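PDB 6E0S: MEM-A1, which probably hydrolyses beta-lactam antibiotics as a zinc-dependent, subclass B3 metallo-beta-lactamase recovered from a soil metagenome. Local coordinates for residues A[203-208]-A[280-285]. Sequence-based numbering, arbitrary orientation.
Sequences FRYSGS and AAEAAE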
loop_
_atom_site.group_PDB
_atom_site.type_symbol
_atom_site.label_atom_id
_atom_site.label_comp_id
_atom_site.label_asym_id
_atom_site.label_seq_id
_atom_site.Cartn_x
_atom_site.Cartn_y
_atom_site.Cartn_z
ATOM N N PHE A 203 11.658 -2.875 20.360
ATOM C CA PHE A 203 11.816 -1.675 19.543
ATOM C C PHE A 203 11.067 -0.497 20.167
ATOM O O PHE A 203 9.945 -0.649 20.663
ATOM C CB PHE A 203 11.305 -1.928 18.132
ATOM C CG PHE A 203 11.599 -0.806 17.177
ATOM C CD1 PHE A 203 12.766 -0.797 16.437
ATOM C CD2 PHE A 203 10.703 0.241 17.020
ATOM C CE1 PHE A 203 13.033 0.240 15.566
ATOM C CE2 PHE A 203 10.977 1.287 16.158
ATOM C CZ PHE A 203 12.140 1.279 15.436
ATOM N N ARG A 204 11.680 0.687 20.131
ATOM C CA ARG A 204 11.044 1.900 20.642
ATOM C C ARG A 204 11.226 3.014 19.633
ATOM O O ARG A 204 12.358 3.299 19.226
ATOM C CB ARG A 204 11.646 2.318 21.984
ATOM C CG ARG A 204 11.436 1.325 23.097
ATOM C CD ARG A 204 12.335 1.666 24.273
ATOM N NE ARG A 204 12.308 3.091 24.602
ATOM C CZ ARG A 204 11.467 3.652 25.468
ATOM N NH1 ARG A 204 10.569 2.912 26.108
ATOM N NH2 ARG A 204 11.524 4.957 25.692
ATOM N N TYR A 205 10.118 3.644 19.232
ATOM C CA TYR A 205 10.219 4.805 18.354
ATOM C C TYR A 205 10.941 5.959 19.038
ATOM O O TYR A 205 11.585 6.769 18.363
ATOM C CB TYR A 205 8.827 5.243 17.882
ATOM C CG TYR A 205 8.307 4.410 16.724
ATOM C CD1 TYR A 205 8.489 4.831 15.405
ATOM C CD2 TYR A 205 7.658 3.201 16.944
ATOM C CE1 TYR A 205 8.032 4.083 14.338
ATOM C CE2 TYR A 205 7.197 2.436 15.880
ATOM C CZ TYR A 205 7.385 2.881 14.581
ATOM O OH TYR A 205 6.936 2.113 13.509
ATOM N N SER A 206 10.858 6.044 20.375
ATOM C CA SER A 206 11.582 7.065 21.134
ATOM C C SER A 206 13.086 7.009 20.909
ATOM O O SER A 206 13.787 7.943 21.303
ATOM C CB SER A 206 11.325 6.906 22.632
ATOM O OG SER A 206 9.962 6.684 22.901
ATOM N N GLY A 207 13.600 5.932 20.319
ATOM C CA GLY A 207 15.028 5.803 20.102
ATOM C C GLY A 207 15.446 4.354 20.014
ATOM O O GLY A 207 15.399 3.634 21.014
ATOM N N SER A 208 15.833 3.900 18.819
ATOM C CA SER A 208 16.351 2.546 18.650
ATOM C C SER A 208 17.510 2.550 17.660
ATOM O O SER A 208 17.350 3.008 16.520
ATOM C CB SER A 208 15.276 1.550 18.203
ATOM O OG SER A 208 14.723 0.903 19.345
ATOM N N ALA A 280 3.646 7.895 24.281
ATOM C CA ALA A 280 3.240 7.897 25.684
ATOM C C ALA A 280 3.361 6.505 26.295
ATOM O O ALA A 280 3.839 6.359 27.427
ATOM C CB ALA A 280 1.805 8.416 25.839
ATOM N N ALA A 281 2.954 5.476 25.556
ATOM C CA ALA A 281 3.097 4.106 26.038
ATOM C C ALA A 281 4.559 3.748 26.247
ATOM O O ALA A 281 4.901 3.042 27.205
ATOM C CB ALA A 281 2.435 3.133 25.060
ATOM N N GLU A 282 5.440 4.251 25.376
ATOM C CA GLU A 282 6.859 3.950 25.507
ATOM C C GLU A 282 7.464 4.593 26.736
ATOM O O GLU A 282 8.392 4.024 27.327
ATOM C CB GLU A 282 7.616 4.393 24.260
ATOM C CG GLU A 282 7.364 3.481 23.102
ATOM C CD GLU A 282 8.229 3.810 21.927
ATOM O OE1 GLU A 282 9.088 4.696 22.079
ATOM O OE2 GLU A 282 8.040 3.208 20.855
ATOM N N ALA A 283 6.971 5.770 27.136
ATOM C CA ALA A 283 7.481 6.387 28.360
ATOM C C ALA A 283 7.164 5.545 29.592
ATOM O O ALA A 283 7.961 5.506 30.534
ATOM C CB ALA A 283 6.915 7.798 28.529
ATOM N N ALA A 284 6.009 4.870 29.609
ATOM C CA ALA A 284 5.647 4.020 30.742
ATOM C C ALA A 284 6.532 2.785 30.847
ATOM O O ALA A 284 6.555 2.138 31.906
ATOM C CB ALA A 284 4.178 3.606 30.636
ATOM N N GLU A 285 7.273 2.454 29.785
ATOM C CA GLU A 285 8.244 1.368 29.807
ATOM C C GLU A 285 9.682 1.850 29.969
ATOM O O GLU A 285 10.572 1.021 30.192
ATOM C CB GLU A 285 8.137 0.535 28.518
ATOM C CG GLU A 285 6.717 0.115 28.167
ATOM C CD GLU A 285 6.140 -0.868 29.166
ATOM O OE1 GLU A 285 6.926 -1.669 29.724
ATOM O OE2 GLU A 285 4.908 -0.838 29.396
HETATM O O HOH W 1 7.771 0.311 21.459
#
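Glu282, near the end of helix 263-285, sets its carboxylate against the backbone of Tyr205 and Ser206, in the type I beta turn that runs from Arg204 to Gly207. With CD anti to CA (chi2 -173°), the chain is extended and the carboxylate reaches the backbone of the turn. There two consecutive amides grip the two oxygens, each on a syn lone pair: Tyr205 N binds OE2 of Glu282 at 2.7 Å, and Ser206 N binds OE1 of Glu282 at 2.8 Å, with an N-H...O angle of 161°. Ser206 OG is modelled 2.3 Å from Glu282 OE1, too short for the details of that bond to be trusted. A water donates hydrogen bonds to both Glu282 OE2 and Phe203 O, bridging them. The same OE2 lies at the edge of the Tyr205 ring, whose OH is hydrogen-bonded to Gly168 O. The Arg204 side chain runs antiparallel to that of Glu282, and its NH1 donates a hydrogen bond to Glu282 O at 2.7 Å, from above the carbonyl plane; Glu285 N approaches that oxygen from the other face. OE1 of Glu282 lies 4.2 Å above the guanidinium plane of Arg204, over its centre; no N-H points at it, so any attraction is probably one of charge alone. Glu285 adds a loose contact, its CB 4.2 Å from Arg204 NH1. The arrangement is a carboxylate bridging successive backbone amides of a beta turn; in this metallo-beta-lactamase fold it ties the C-terminal helix to the loop between strand 185-192 and helix 214-226, with the Tyr205 side chain about 9 Å from a zinc ion.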